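Local coordinates for protein inositol 2-dehydrogenase (Sinorhizobium meliloti, PDB 4HKT) that oxidises myo-inositol to scyllo-inosose (2-keto-myo-inositol) with NAD+ as the acceptor, the first step of myo-inositol breakdown, at residues G167-M172 / V191-A196; D160-S165 / A206-S211; V17-V22 / A28-V33. All coordinates share one frame; numbering follows the deposited sequence.

Contact 1 of 3, residues G167-M172 / V191-A196. With EDO (1,2-ethanediol), chain X.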
loop_
_atom_site.group_PDB
_atom_site.type_symbol
_atom_site.label_atom_id
_atom_site.label_comp_id
_atom_site.label_asym_id
_atom_site.label_seq_id
_atom_site.Cartn_x
_atom_site.Cartn_y
_atom_site.Cartn_z
ATOM N N GLY B 167 -5.277 -15.907 32.426
ATOM C CA GLY B 167 -3.983 -15.717 31.795
ATOM C C GLY B 167 -4.108 -15.459 30.314
ATOM O O GLY B 167 -5.192 -15.611 29.731
ATOM N N ILE B 168 -3.000 -14.999 29.727
ATOM C CA ILE B 168 -3.029 -14.443 28.390
ATOM C C ILE B 168 -3.581 -15.438 27.360
ATOM O O ILE B 168 -4.337 -15.046 26.444
ATOM C CB ILE B 168 -1.633 -13.928 27.968
ATOM C CG1 ILE B 168 -1.704 -13.201 26.635
ATOM C CG2 ILE B 168 -0.633 -15.088 27.830
ATOM C CD1 ILE B 168 -0.449 -12.420 26.352
ATOM N N PHE B 169 -3.291 -16.725 27.530
ATOM C CA PHE B 169 -3.761 -17.716 26.536
ATOM C C PHE B 169 -5.264 -17.868 26.568
ATOM O O PHE B 169 -5.901 -17.953 25.527
ATOM C CB PHE B 169 -3.087 -19.047 26.753
ATOM C CG PHE B 169 -1.599 -19.024 26.450
ATOM C CD1 PHE B 169 -1.151 -18.752 25.158
ATOM C CD2 PHE B 169 -0.664 -19.298 27.436
ATOM C CE1 PHE B 169 0.196 -18.748 24.862
ATOM C CE2 PHE B 169 0.693 -19.282 27.148
ATOM C CZ PHE B 169 1.125 -19.013 25.852
ATOM N N ARG B 170 -5.828 -17.888 27.777
ATOM C CA ARG B 170 -7.277 -17.995 27.959
ATOM C C ARG B 170 -8.011 -16.697 27.673
ATOM O O ARG B 170 -9.161 -16.720 27.253
ATOM C CB ARG B 170 -7.612 -18.529 29.353
ATOM C CG ARG B 170 -6.978 -19.880 29.625
ATOM C CD ARG B 170 -7.551 -20.578 30.858
ATOM N NE ARG B 170 -6.903 -21.861 31.154
ATOM C CZ ARG B 170 -5.800 -22.030 31.871
ATOM N NH1 ARG B 170 -5.170 -20.993 32.387
ATOM N NH2 ARG B 170 -5.315 -23.269 32.064
ATOM N N ASP B 171 -7.346 -15.568 27.875
ATOM C CA ASP B 171 -8.014 -14.271 27.815
ATOM C C ASP B 171 -7.854 -13.575 26.478
ATOM O O ASP B 171 -8.803 -12.914 26.016
ATOM C CB ASP B 171 -7.544 -13.330 28.918
ATOM C CG ASP B 171 -8.266 -11.978 28.885
ATOM O OD1 ASP B 171 -9.458 -11.967 29.222
ATOM O OD2 ASP B 171 -7.659 -10.935 28.537
HETATM N N MSE B 172 -6.667 -13.678 25.871
HETATM C CA MSE B 172 -6.373 -12.960 24.628
HETATM C C MSE B 172 -6.245 -13.933 23.477
HETATM O O MSE B 172 -6.964 -13.843 22.479
HETATM C CB MSE B 172 -5.062 -12.214 24.808
HETATM C CG MSE B 172 -4.672 -11.446 23.554
HETATM SE SE MSE B 172 -2.985 -10.472 23.815
HETATM C CE MSE B 172 -3.002 -9.816 21.978
ATOM N N VAL B 191 -0.254 -28.463 20.066
ATOM C CA VAL B 191 0.060 -27.078 20.412
ATOM C C VAL B 191 1.461 -26.980 20.993
ATOM O O VAL B 191 1.811 -27.746 21.868
ATOM C CB VAL B 191 -0.922 -26.559 21.444
ATOM C CG1 VAL B 191 -0.598 -25.112 21.801
ATOM C CG2 VAL B 191 -2.320 -26.649 20.889
ATOM N N THR B 192 2.259 -26.060 20.491
ATOM C CA THR B 192 3.511 -25.765 21.146
ATOM C C THR B 192 3.638 -24.252 21.268
ATOM O O THR B 192 3.233 -23.487 20.361
ATOM C CB THR B 192 4.704 -26.477 20.448
ATOM O OG1 THR B 192 5.843 -26.488 21.337
ATOM C CG2 THR B 192 5.031 -25.817 19.163
ATOM N N ALA B 193 4.133 -23.811 22.415
ATOM C CA ALA B 193 4.067 -22.393 22.755
ATOM C C ALA B 193 5.245 -21.925 23.571
ATOM O O ALA B 193 5.897 -22.710 24.263
ATOM C CB ALA B 193 2.819 -22.113 23.555
ATOM N N THR B 194 5.531 -20.642 23.440
ATOM C CA THR B 194 6.532 -20.000 24.279
ATOM C C THR B 194 5.908 -18.748 24.853
ATOM O O THR B 194 4.962 -18.202 24.293
ATOM C CB THR B 194 7.775 -19.610 23.485
ATOM O OG1 THR B 194 7.386 -18.785 22.393
ATOM C CG2 THR B 194 8.514 -20.865 22.962
ATOM N N ALA B 195 6.490 -18.252 25.936
ATOM C CA ALA B 195 5.945 -17.071 26.619
ATOM C C ALA B 195 7.022 -16.340 27.415
ATOM O O ALA B 195 8.044 -16.915 27.787
ATOM C CB ALA B 195 4.826 -17.481 27.562
ATOM N N ALA B 196 6.771 -15.068 27.656
ATOM C CA ALA B 196 7.630 -14.264 28.489
ATOM C C ALA B 196 6.840 -13.023 29.007
ATOM O O ALA B 196 5.722 -12.711 28.554
ATOM C CB ALA B 196 8.837 -13.792 27.701
HETATM C C1 EDO X . -8.348 -8.357 26.660
HETATM O O1 EDO X . -8.702 -8.771 27.980
HETATM C C2 EDO X . -8.191 -9.541 25.700
HETATM O O2 EDO X . -7.348 -9.157 24.612
#

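Contact 2 of 3, residues D160-S165 / A206-S211. With EDO (1,2-ethanediol), chain Y.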
loop_
_atom_site.group_PDB
_atom_site.type_symbol
_atom_site.label_atom_id
_atom_site.label_comp_id
_atom_site.label_asym_id
_atom_site.label_seq_id
_atom_site.Cartn_x
_atom_site.Cartn_y
_atom_site.Cartn_z
ATOM N N ASP B 160 -5.715 -6.454 38.588
ATOM C CA ASP B 160 -6.926 -7.069 39.179
ATOM C C ASP B 160 -7.705 -7.882 38.096
ATOM O O ASP B 160 -8.204 -8.990 38.348
ATOM C CB ASP B 160 -7.832 -6.020 39.860
ATOM C CG ASP B 160 -8.245 -4.881 38.924
ATOM O OD1 ASP B 160 -7.816 -4.871 37.755
ATOM O OD2 ASP B 160 -8.972 -3.958 39.360
ATOM N N TYR B 161 -7.741 -7.356 36.883
ATOM C CA TYR B 161 -8.339 -8.076 35.763
ATOM C C TYR B 161 -7.491 -9.316 35.408
ATOM O O TYR B 161 -8.011 -10.412 35.244
ATOM C CB TYR B 161 -8.461 -7.163 34.539
ATOM C CG TYR B 161 -9.082 -7.911 33.393
ATOM C CD1 TYR B 161 -10.471 -7.858 33.160
ATOM C CD2 TYR B 161 -8.303 -8.742 32.582
ATOM C CE1 TYR B 161 -11.055 -8.606 32.132
ATOM C CE2 TYR B 161 -8.863 -9.459 31.543
ATOM C CZ TYR B 161 -10.234 -9.403 31.321
ATOM O OH TYR B 161 -10.768 -10.142 30.303
ATOM N N ILE B 162 -6.184 -9.124 35.272
ATOM C CA ILE B 162 -5.279 -10.266 34.996
ATOM C C ILE B 162 -5.520 -11.454 35.910
ATOM O O ILE B 162 -5.707 -12.585 35.433
ATOM C CB ILE B 162 -3.835 -9.815 35.009
ATOM C CG1 ILE B 162 -3.607 -8.993 33.725
ATOM C CG2 ILE B 162 -2.894 -11.026 35.087
ATOM C CD1 ILE B 162 -2.370 -8.169 33.735
ATOM N N LYS B 163 -5.543 -11.208 37.220
ATOM C CA LYS B 163 -5.746 -12.275 38.209
ATOM C C LYS B 163 -7.019 -13.058 38.048
ATOM O O LYS B 163 -7.067 -14.187 38.453
ATOM C CB LYS B 163 -5.650 -11.737 39.644
ATOM C CG LYS B 163 -4.207 -11.504 40.047
ATOM C CD LYS B 163 -4.064 -10.762 41.358
ATOM C CE LYS B 163 -2.590 -10.732 41.755
ATOM N NZ LYS B 163 -2.282 -9.682 42.766
ATOM N N ARG B 164 -8.057 -12.493 37.454
ATOM C CA ARG B 164 -9.289 -13.275 37.278
ATOM C C ARG B 164 -9.525 -13.702 35.815
ATOM O O ARG B 164 -10.605 -14.180 35.466
ATOM C CB ARG B 164 -10.504 -12.509 37.824
ATOM C CG ARG B 164 -10.813 -11.197 37.137
ATOM C CD ARG B 164 -12.008 -10.524 37.812
ATOM N NE ARG B 164 -11.826 -9.094 37.836
ATOM C CZ ARG B 164 -12.252 -8.272 36.895
ATOM N NH1 ARG B 164 -12.918 -8.742 35.853
ATOM N NH2 ARG B 164 -12.000 -6.980 37.003
ATOM N N SER B 165 -8.501 -13.550 34.973
ATOM C CA SER B 165 -8.664 -13.670 33.517
ATOM C C SER B 165 -8.350 -15.056 32.969
ATOM O O SER B 165 -8.643 -15.334 31.800
ATOM C CB SER B 165 -7.782 -12.647 32.796
ATOM O OG SER B 165 -6.384 -12.968 32.907
ATOM N N ALA B 206 1.987 -11.103 38.817
ATOM C CA ALA B 206 0.624 -11.636 38.926
ATOM C C ALA B 206 0.487 -13.085 38.413
ATOM O O ALA B 206 -0.586 -13.646 38.444
ATOM C CB ALA B 206 -0.359 -10.725 38.188
ATOM N N GLY B 207 1.563 -13.686 37.931
ATOM C CA GLY B 207 1.473 -15.059 37.418
ATOM C C GLY B 207 1.093 -15.204 35.940
ATOM O O GLY B 207 0.722 -16.301 35.510
ATOM N N ASP B 208 1.244 -14.135 35.156
ATOM C CA ASP B 208 0.824 -14.139 33.762
ATOM C C ASP B 208 2.038 -13.804 32.864
ATOM O O ASP B 208 3.102 -13.493 33.340
ATOM C CB ASP B 208 -0.320 -13.143 33.538
ATOM C CG ASP B 208 -1.155 -13.449 32.311
ATOM O OD1 ASP B 208 -0.997 -14.551 31.676
ATOM O OD2 ASP B 208 -1.991 -12.570 31.964
ATOM N N TYR B 209 1.828 -13.888 31.557
ATOM C CA TYR B 209 2.803 -13.546 30.591
ATOM C C TYR B 209 2.182 -12.455 29.759
ATOM O O TYR B 209 0.939 -12.354 29.678
ATOM C CB TYR B 209 3.112 -14.783 29.707
ATOM C CG TYR B 209 3.785 -15.955 30.415
ATOM C CD1 TYR B 209 5.142 -15.914 30.734
ATOM C CD2 TYR B 209 3.076 -17.126 30.707
ATOM C CE1 TYR B 209 5.774 -16.977 31.375
ATOM C CE2 TYR B 209 3.702 -18.197 31.335
ATOM C CZ TYR B 209 5.047 -18.110 31.665
ATOM O OH TYR B 209 5.650 -19.199 32.258
ATOM N N ASP B 210 3.016 -11.709 29.040
ATOM C CA ASP B 210 2.516 -10.635 28.172
ATOM C C ASP B 210 2.908 -10.690 26.700
ATOM O O ASP B 210 2.446 -9.861 25.905
ATOM C CB ASP B 210 2.864 -9.265 28.774
ATOM C CG ASP B 210 4.370 -9.002 28.826
ATOM O OD1 ASP B 210 5.133 -9.432 27.894
ATOM O OD2 ASP B 210 4.792 -8.339 29.825
ATOM N N SER B 211 3.748 -11.652 26.335
ATOM C CA SER B 211 4.273 -11.806 24.989
ATOM C C SER B 211 4.418 -13.309 24.712
ATOM O O SER B 211 5.177 -14.012 25.407
ATOM C CB SER B 211 5.643 -11.147 24.880
ATOM O OG SER B 211 5.577 -9.781 25.258
HETATM C C1 EDO Y . -3.408 -15.410 35.123
HETATM O O1 EDO Y . -3.833 -16.759 35.364
HETATM C C2 EDO Y . -3.298 -14.714 36.462
HETATM O O2 EDO Y . -2.278 -15.327 37.247
HETATM O O HOH W 1 -4.489 -12.224 30.843
#

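Contact 3 of 3, residues V17-V22 / A28-V33. With NA (sodium ion), chain C.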
loop_
_atom_site.group_PDB
_atom_site.type_symbol
_atom_site.label_atom_id
_atom_site.label_comp_id
_atom_site.label_asym_id
_atom_site.label_seq_id
_atom_site.Cartn_x
_atom_site.Cartn_y
_atom_site.Cartn_z
ATOM N N VAL B 17 -21.245 -2.127 23.552
ATOM C CA VAL B 17 -21.034 -2.434 22.151
ATOM C C VAL B 17 -22.189 -3.285 21.621
ATOM O O VAL B 17 -22.672 -3.072 20.498
ATOM C CB VAL B 17 -19.689 -3.162 21.958
ATOM C CG1 VAL B 17 -19.638 -3.857 20.626
ATOM C CG2 VAL B 17 -18.516 -2.190 22.107
ATOM N N HIS B 18 -22.628 -4.257 22.423
ATOM C CA HIS B 18 -23.799 -5.068 22.063
ATOM C C HIS B 18 -25.119 -4.308 22.109
ATOM O O HIS B 18 -25.988 -4.539 21.298
ATOM C CB HIS B 18 -23.875 -6.316 22.933
ATOM C CG HIS B 18 -22.790 -7.287 22.639
ATOM N ND1 HIS B 18 -22.708 -7.954 21.437
ATOM C CD2 HIS B 18 -21.705 -7.656 23.354
ATOM C CE1 HIS B 18 -21.641 -8.730 21.443
ATOM N NE2 HIS B 18 -21.009 -8.559 22.592
ATOM N N ALA B 19 -25.262 -3.412 23.068
ATOM C CA ALA B 19 -26.405 -2.526 23.107
ATOM C C ALA B 19 -26.535 -1.808 21.759
ATOM O O ALA B 19 -27.618 -1.795 21.135
ATOM C CB ALA B 19 -26.235 -1.512 24.236
ATOM N N LYS B 20 -25.421 -1.228 21.305
ATOM C CA LYS B 20 -25.380 -0.526 20.017
ATOM C C LYS B 20 -25.759 -1.448 18.871
ATOM O O LYS B 20 -26.515 -1.052 17.982
ATOM C CB LYS B 20 -23.991 0.073 19.747
ATOM C CG LYS B 20 -23.858 0.700 18.359
ATOM C CD LYS B 20 -22.610 1.559 18.199
ATOM C CE LYS B 20 -22.796 2.511 17.013
ATOM N NZ LYS B 20 -21.554 3.213 16.589
ATOM N N ALA B 21 -25.222 -2.666 18.863
ATOM C CA ALA B 21 -25.475 -3.571 17.732
ATOM C C ALA B 21 -26.918 -4.076 17.735
ATOM O O ALA B 21 -27.517 -4.250 16.686
ATOM C CB ALA B 21 -24.503 -4.738 17.739
ATOM N N VAL B 22 -27.463 -4.342 18.925
ATOM C CA VAL B 22 -28.848 -4.807 19.034
ATOM C C VAL B 22 -29.764 -3.688 18.595
ATOM O O VAL B 22 -30.677 -3.903 17.792
ATOM C CB VAL B 22 -29.213 -5.200 20.471
ATOM C CG1 VAL B 22 -30.723 -5.306 20.641
ATOM C CG2 VAL B 22 -28.551 -6.518 20.830
ATOM N N ALA B 28 -34.623 -6.441 15.796
ATOM C CA ALA B 28 -34.408 -6.642 17.230
ATOM C C ALA B 28 -34.752 -5.414 18.018
ATOM O O ALA B 28 -34.588 -4.301 17.519
ATOM C CB ALA B 28 -32.953 -6.994 17.487
ATOM N N ARG B 29 -35.191 -5.614 19.259
ATOM C CA ARG B 29 -35.436 -4.513 20.186
ATOM C C ARG B 29 -34.763 -4.793 21.516
ATOM O O ARG B 29 -34.899 -5.880 22.070
ATOM C CB ARG B 29 -36.951 -4.312 20.431
ATOM C CG ARG B 29 -37.294 -3.126 21.351
ATOM C CD ARG B 29 -38.761 -3.070 21.796
ATOM N NE ARG B 29 -39.690 -3.198 20.668
ATOM C CZ ARG B 29 -40.377 -4.298 20.340
ATOM N NH1 ARG B 29 -40.288 -5.407 21.064
ATOM N NH2 ARG B 29 -41.176 -4.283 19.275
ATOM N N LEU B 30 -34.078 -3.795 22.047
ATOM C CA LEU B 30 -33.535 -3.875 23.383
ATOM C C LEU B 30 -34.619 -3.457 24.383
ATOM O O LEU B 30 -35.061 -2.308 24.398
ATOM C CB LEU B 30 -32.307 -2.981 23.517
ATOM C CG LEU B 30 -31.617 -3.049 24.873
ATOM C CD1 LEU B 30 -31.116 -4.459 25.156
ATOM C CD2 LEU B 30 -30.460 -2.077 24.904
ATOM N N VAL B 31 -35.027 -4.413 25.210
ATOM C CA VAL B 31 -36.147 -4.273 26.147
ATOM C C VAL B 31 -35.647 -3.989 27.557
ATOM O O VAL B 31 -36.189 -3.118 28.238
ATOM C CB VAL B 31 -36.993 -5.573 26.161
ATOM C CG1 VAL B 31 -38.069 -5.536 27.237
ATOM C CG2 VAL B 31 -37.603 -5.814 24.791
ATOM N N ALA B 32 -34.619 -4.718 27.999
ATOM C CA ALA B 32 -34.160 -4.628 29.380
ATOM C C ALA B 32 -32.651 -4.728 29.516
ATOM O O ALA B 32 -32.009 -5.477 28.784
ATOM C CB ALA B 32 -34.828 -5.698 30.222
ATOM N N VAL B 33 -32.096 -3.934 30.423
ATOM C CA VAL B 33 -30.699 -4.042 30.816
ATOM C C VAL B 33 -30.608 -4.380 32.295
ATOM O O VAL B 33 -31.428 -3.919 33.086
ATOM C CB VAL B 33 -29.945 -2.722 30.621
ATOM C CG1 VAL B 33 -28.468 -2.880 31.004
ATOM C CG2 VAL B 33 -30.077 -2.265 29.187
HETATM NA NA NA C . -33.286 -2.387 16.957
#

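Contact 1 of 3, residues G167-M172 / V191-A196
Phe169, in the first turn of helix 168-184, reaches Ala193 and Ala195 on strand 188-196, packing a helix against the large mixed sheet of the Gfo/Idh/MocA C-terminal domain. The axes of the short segments come no nearer than 12.1 Å, at an angle of 98°, a span that a long aromatic side chain can bridge where the strand turns two small alanines toward it. The apolar contact is made by the far end of the ring: Phe169 CZ lies 4.2 Å from Ala193 CB and 4.4 Å from Ala195 CB, both approached obliquely. At the ring edge, near its plane, sits the carbonyl oxygen of Thr194, whose own side chain points away and hydrogen-bonds through OG1 to Gln223 of the second subunit. Val212 and Val319 also touch the ring.

The polar contacts lie on another side of the helix. Gly167 is the N-cap, with a positive phi of 93° that suits glycine, and its O accepts from Asp171 N at 2.8 Å. The carboxylate of Asp171, carried with CG anti to the backbone N (chi1 -179°), meets Arg230 in a salt bridge and Tyr161 OH in a hydrogen bond. With an alanine here, Arg230 would probably lose this counter-charge and Tyr161 OH its acceptor. Ethanediol O1, probably from the crystallisation liquor, is modelled 2.5 Å from Asp171 OD2, so short that the geometry of this hydrogen bond is doubtful.

Contact 2 of 3, residues D160-S165 / A206-S211
The end of helix 159-163 meets the Schellman motif that terminates helix 201-205, so two short helices of the C-terminal domain touch near their C-terminal ends. Ile162 carries the contact with one branch: CG2, anti to the backbone N while CG1 lies beside it (chi1 -73°), comes within 4.0 Å of Ala206 CB and 3.6 Å of Asp208 OD2. A branched apolar residue suits this place because Ile203 also packs on it, while the small Ala206 lets the turn come close. Lys163 lies across the exposed margin, where its CE passes 4.2 Å from Ala206 CB.

No direct hydrogen bond joins the segments; a water does, donating to both Ser165 OG and Asp208 OD2. Ser165 OG in turn donates to Ile162 O at 2.6 Å, in the carbonyl plane and on a lone pair, and Ser165 N binds the same oxygen, so two donors grip that one atom at the end of the helix. The other carboxylate oxygen, Asp208 OD1, accepts from Ile168 N and, weakly, from Tyr209 N. Ethanediol O2 donates to Ala206 O at 2.7 Å. Gly207, with phi 88°, supplies the left-handed backbone conformation of the glycine that ends a helix in a Schellman motif.

Contact 3 of 3, residues V17-V22 / A28-V33
Val22 of helix 13-24 packs on Ala28 and Leu30 of strand 28-34, within the first beta-alpha-beta unit of the NAD-binding Rossmann fold. From CB its side chain divides at once. CG1, anti to the backbone N (chi1 164°), projects to the strand and meets it at several atoms: Leu30 CB lies 4.0 Å away, Ala28 CB 4.2 Å, and the backbone between them is touched at Leu30 N, 3.9 Å from the methyl. Val22 CG2, beside the backbone N, turns back on its own helix, 3.3 Å from His18 O. The whole side chain crosses that of Leu30 at about a right angle, and a compact beta-branched residue suits a helix face pressed so near the sheet, with Phe6 of the adjoining strand 4-9 also against it.

One turn earlier Ala19 continues the apolar seam, its CB 4.3 Å from Leu30 CD2; its single methyl fits a buried position also bordered by Leu8 and Tyr48. Helix and strand axes approach to 8.5 Å at an angle of 133°, as the chain turns back from helix to strand in a beta-alpha-beta crossover. At the connection the metal is held by backbone rather than side-chain atoms: carbonyl oxygens of Ser23, Asn25 and Ala28 bind a sodium ion, with Ala28 O 2.4 Å from it.

In the fold
From the N terminus, contact 3 comes first and closes a very short loop, with only five residues between its segments, at the turn from helix 13-24 to strand 28-34 in the Rossmann domain. Much further along, helix 159-163 opens contact 2, which closes only after forty residues, beyond helix 201-205. Contact 1 opens and closes within that span, joining helix 168-184 to strand 188-196. Contacts 1 and 2 touch directly, their centres about 11 Å apart, for instance where Ala195 packs on Tyr209. Contact 3 stands apart, its centre about 33 Å from that of contact 1. Each contact joins parts within one domain.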